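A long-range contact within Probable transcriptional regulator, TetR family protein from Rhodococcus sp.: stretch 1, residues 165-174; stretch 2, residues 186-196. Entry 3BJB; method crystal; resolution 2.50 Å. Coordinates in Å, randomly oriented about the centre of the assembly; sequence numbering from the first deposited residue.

Stretch 1 (165-174) LLVQLWFGVI
Stretch 2 186-196: DAESDIRRACD

The contact is an apolar packing of two nearly antiparallel helices, with no hydrogen bond passing between them. Both stretches are helical throughout and lie within longer helices; their axes approach to 10.2 Å, and their N-to-C directions differ by 170°. Regular i to i+4 backbone hydrogen bonds hold each one, such as Trp 170 N to Leu 166 O (2.7 Å) and Ile 191 N to Ala 187 O (2.8 Å). The antiparallel register sets Leu 166 against Ala 194 (CA to CA 7.1 Å), Trp 170 against Ile 191 (CA to CA 6.7 Å) and Val 173 against Ala 187 (CA to CA 6.1 Å), so the backbones draw closer toward the Val 173 end.

There, Val 173 (chi1 t) points toward the second helix and places CG1 3.7 Å from Ala 187 CB and 4.1 Å from Ile 191 CD1. Ile 191 leaves its backbone sideways, but with chi1 m and chi2 at 143° its end swings nearer the first helix. Ile 191 CD1 thereby also reaches Trp 170 CD1 at 3.6 Å. The indole (chi1 t, chi2 70°) receives this methyl at its edge, near the ring plane, while its NE1 is hydrogen-bonded elsewhere in the structure.

At the other end, the small side chain of Ala 194 points toward the first helix and meets Leu 166 and Leu 169, three residues apart. Leu 169 CD2 lies 3.5 Å from Ala 194 CB, and Leu 166 CD1 lies 4.1 Å from the same methyl; both leucines point toward the second helix with chi1 t and chi2 p. Leu 166 CD2 meets Cys 195 SG at 3.8 Å, the cysteine being directed sideways with chi1 m. Altogether 355 Å² is buried, summed over both sides. Glu 188 and Arg 192 point away from the first helix and take no part.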

# COMPACT_ATOMS: atom_id res chain seq x y z
N LEU B 165 8.68 -5.87 -8.10
CA LEU B 165 7.32 -5.69 -8.61
C LEU B 165 6.25 -6.61 -7.94
O LEU B 165 5.14 -6.17 -7.66
CB LEU B 165 7.29 -5.86 -10.13
CG LEU B 165 8.10 -4.86 -10.97
CD1 LEU B 165 8.01 -5.21 -12.47
CD2 LEU B 165 7.64 -3.45 -10.78
N LEU B 166 6.60 -7.87 -7.68
CA LEU B 166 5.66 -8.77 -7.02
C LEU B 166 5.35 -8.31 -5.58
O LEU B 166 4.19 -8.01 -5.30
CB LEU B 166 6.14 -10.22 -7.06
CG LEU B 166 5.20 -11.36 -6.63
CD1 LEU B 166 3.87 -11.39 -7.38
CD2 LEU B 166 5.90 -12.73 -6.74
N VAL B 167 6.35 -8.21 -4.69
CA VAL B 167 6.01 -7.86 -3.29
C VAL B 167 5.30 -6.51 -3.23
O VAL B 167 4.54 -6.25 -2.30
CB VAL B 167 7.18 -7.93 -2.24
CG1 VAL B 167 8.26 -8.91 -2.65
CG2 VAL B 167 7.76 -6.57 -1.92
N GLN B 168 5.52 -5.69 -4.25
CA GLN B 168 4.87 -4.38 -4.34
C GLN B 168 3.39 -4.57 -4.61
O GLN B 168 2.57 -4.27 -3.75
CB GLN B 168 5.56 -3.44 -5.36
CG GLN B 168 6.37 -2.26 -4.69
CD GLN B 168 5.80 -1.82 -3.29
OE1 GLN B 168 5.01 -0.87 -3.18
NE2 GLN B 168 6.22 -2.54 -2.22
N LEU B 169 3.07 -5.10 -5.79
CA LEU B 169 1.74 -5.61 -6.09
C LEU B 169 1.10 -6.42 -4.94
O LEU B 169 -0.10 -6.35 -4.71
CB LEU B 169 1.78 -6.44 -7.36
CG LEU B 169 0.52 -7.18 -7.81
CD1 LEU B 169 -0.71 -6.33 -7.70
CD2 LEU B 169 0.72 -7.55 -9.26
N TRP B 170 1.91 -7.15 -4.19
CA TRP B 170 1.38 -8.03 -3.18
C TRP B 170 0.88 -7.23 -2.00
O TRP B 170 -0.27 -7.39 -1.59
CB TRP B 170 2.42 -9.04 -2.74
CG TRP B 170 1.94 -9.90 -1.64
CD1 TRP B 170 0.98 -10.86 -1.72
CD2 TRP B 170 2.37 -9.86 -0.29
NE1 TRP B 170 0.79 -11.43 -0.51
CE2 TRP B 170 1.64 -10.85 0.40
CE3 TRP B 170 3.31 -9.10 0.42
CZ2 TRP B 170 1.80 -11.11 1.76
CZ3 TRP B 170 3.49 -9.34 1.78
CH2 TRP B 170 2.72 -10.35 2.43
N PHE B 171 1.75 -6.36 -1.48
CA PHE B 171 1.38 -5.41 -0.42
C PHE B 171 0.07 -4.71 -0.73
O PHE B 171 -0.72 -4.50 0.16
CB PHE B 171 2.47 -4.35 -0.19
CG PHE B 171 3.36 -4.66 0.95
CD1 PHE B 171 3.33 -3.90 2.11
CD2 PHE B 171 4.26 -5.75 0.89
CE1 PHE B 171 4.17 -4.21 3.19
CE2 PHE B 171 5.13 -6.07 1.96
CZ PHE B 171 5.08 -5.30 3.11
N GLY B 172 -0.13 -4.35 -1.99
CA GLY B 172 -1.36 -3.68 -2.38
C GLY B 172 -2.57 -4.58 -2.18
O GLY B 172 -3.59 -4.15 -1.64
N VAL B 173 -2.43 -5.85 -2.59
CA VAL B 173 -3.53 -6.79 -2.54
C VAL B 173 -3.95 -7.02 -1.10
O VAL B 173 -5.18 -7.07 -0.79
CB VAL B 173 -3.16 -8.13 -3.20
CG1 VAL B 173 -4.34 -9.06 -3.16
CG2 VAL B 173 -2.62 -7.90 -4.66
N ILE B 174 -2.96 -7.17 -0.21
CA ILE B 174 -3.26 -7.38 1.21
C ILE B 174 -3.98 -6.17 1.79
O ILE B 174 -5.02 -6.31 2.43
CB ILE B 174 -2.01 -7.65 2.07
CG1 ILE B 174 -1.14 -8.69 1.41
CG2 ILE B 174 -2.43 -8.24 3.41
CD1 ILE B 174 -1.77 -10.05 1.46
N ASP B 186 -10.43 -14.32 -4.00
CA ASP B 186 -9.95 -13.42 -5.04
C ASP B 186 -8.57 -12.76 -4.76
O ASP B 186 -7.82 -12.55 -5.69
CB ASP B 186 -11.01 -12.38 -5.38
CG ASP B 186 -12.26 -13.00 -6.01
OD1 ASP B 186 -13.34 -12.35 -5.96
OD2 ASP B 186 -12.16 -14.14 -6.58
N ALA B 187 -8.23 -12.41 -3.52
CA ALA B 187 -6.86 -11.91 -3.26
C ALA B 187 -5.87 -12.97 -3.68
O ALA B 187 -4.97 -12.70 -4.52
CB ALA B 187 -6.65 -11.57 -1.80
N GLU B 188 -6.06 -14.17 -3.14
CA GLU B 188 -5.24 -15.35 -3.51
C GLU B 188 -5.16 -15.58 -5.03
O GLU B 188 -4.08 -15.71 -5.60
CB GLU B 188 -5.71 -16.61 -2.75
CG GLU B 188 -5.54 -16.45 -1.23
CD GLU B 188 -5.78 -17.69 -0.36
OE1 GLU B 188 -5.99 -18.82 -0.85
OE2 GLU B 188 -5.72 -17.53 0.88
N SER B 189 -6.30 -15.57 -5.70
CA SER B 189 -6.34 -15.71 -7.16
C SER B 189 -5.55 -14.62 -7.90
O SER B 189 -4.89 -14.88 -8.90
CB SER B 189 -7.79 -15.74 -7.65
OG SER B 189 -7.83 -16.56 -8.78
N ASP B 190 -5.61 -13.39 -7.39
CA ASP B 190 -4.81 -12.30 -7.94
C ASP B 190 -3.32 -12.40 -7.67
O ASP B 190 -2.52 -11.98 -8.51
CB ASP B 190 -5.32 -10.97 -7.45
CG ASP B 190 -6.50 -10.51 -8.25
OD1 ASP B 190 -6.54 -10.87 -9.44
OD2 ASP B 190 -7.38 -9.81 -7.70
N ILE B 191 -2.94 -12.90 -6.49
CA ILE B 191 -1.55 -13.20 -6.29
C ILE B 191 -1.08 -14.32 -7.23
O ILE B 191 0.07 -14.32 -7.65
CB ILE B 191 -1.26 -13.51 -4.85
CG1 ILE B 191 -1.50 -12.24 -4.00
CG2 ILE B 191 0.16 -13.97 -4.70
CD1 ILE B 191 -2.11 -12.50 -2.60
N ARG B 192 -1.95 -15.24 -7.63
CA ARG B 192 -1.49 -16.29 -8.54
C ARG B 192 -1.22 -15.78 -9.94
O ARG B 192 -0.15 -16.04 -10.51
CB ARG B 192 -2.43 -17.49 -8.55
CG ARG B 192 -2.07 -18.50 -9.62
CD ARG B 192 -2.05 -19.89 -9.06
NE ARG B 192 -0.69 -20.44 -8.96
CZ ARG B 192 -0.39 -21.62 -8.40
NH1 ARG B 192 0.89 -22.03 -8.37
NH2 ARG B 192 -1.35 -22.37 -7.86
N ARG B 193 -2.19 -15.07 -10.49
CA ARG B 193 -2.09 -14.49 -11.83
C ARG B 193 -0.86 -13.58 -11.95
O ARG B 193 -0.12 -13.65 -12.95
CB ARG B 193 -3.38 -13.75 -12.14
CG ARG B 193 -3.30 -12.69 -13.20
CD ARG B 193 -4.00 -13.06 -14.50
NE ARG B 193 -3.24 -14.03 -15.24
CZ ARG B 193 -3.53 -15.31 -15.29
NH1 ARG B 193 -4.60 -15.78 -14.65
NH2 ARG B 193 -2.75 -16.13 -16.00
N ALA B 194 -0.63 -12.77 -10.92
CA ALA B 194 0.55 -11.93 -10.82
C ALA B 194 1.84 -12.73 -10.85
O ALA B 194 2.71 -12.46 -11.67
CB ALA B 194 0.49 -11.05 -9.59
N CYS B 195 1.97 -13.74 -10.01
CA CYS B 195 3.12 -14.65 -10.13
C CYS B 195 3.40 -15.13 -11.55
O CYS B 195 4.55 -15.15 -11.99
CB CYS B 195 2.96 -15.85 -9.20
SG CYS B 195 3.22 -15.36 -7.53
N ASP B 196 2.35 -15.52 -12.26
CA ASP B 196 2.48 -16.12 -13.59
C ASP B 196 2.89 -15.05 -14.58
O ASP B 196 3.72 -15.29 -15.49
CB ASP B 196 1.14 -16.69 -14.06
CG ASP B 196 0.72 -17.94 -13.28
OD1 ASP B 196 1.46 -18.40 -12.37
OD2 ASP B 196 -0.38 -18.46 -13.58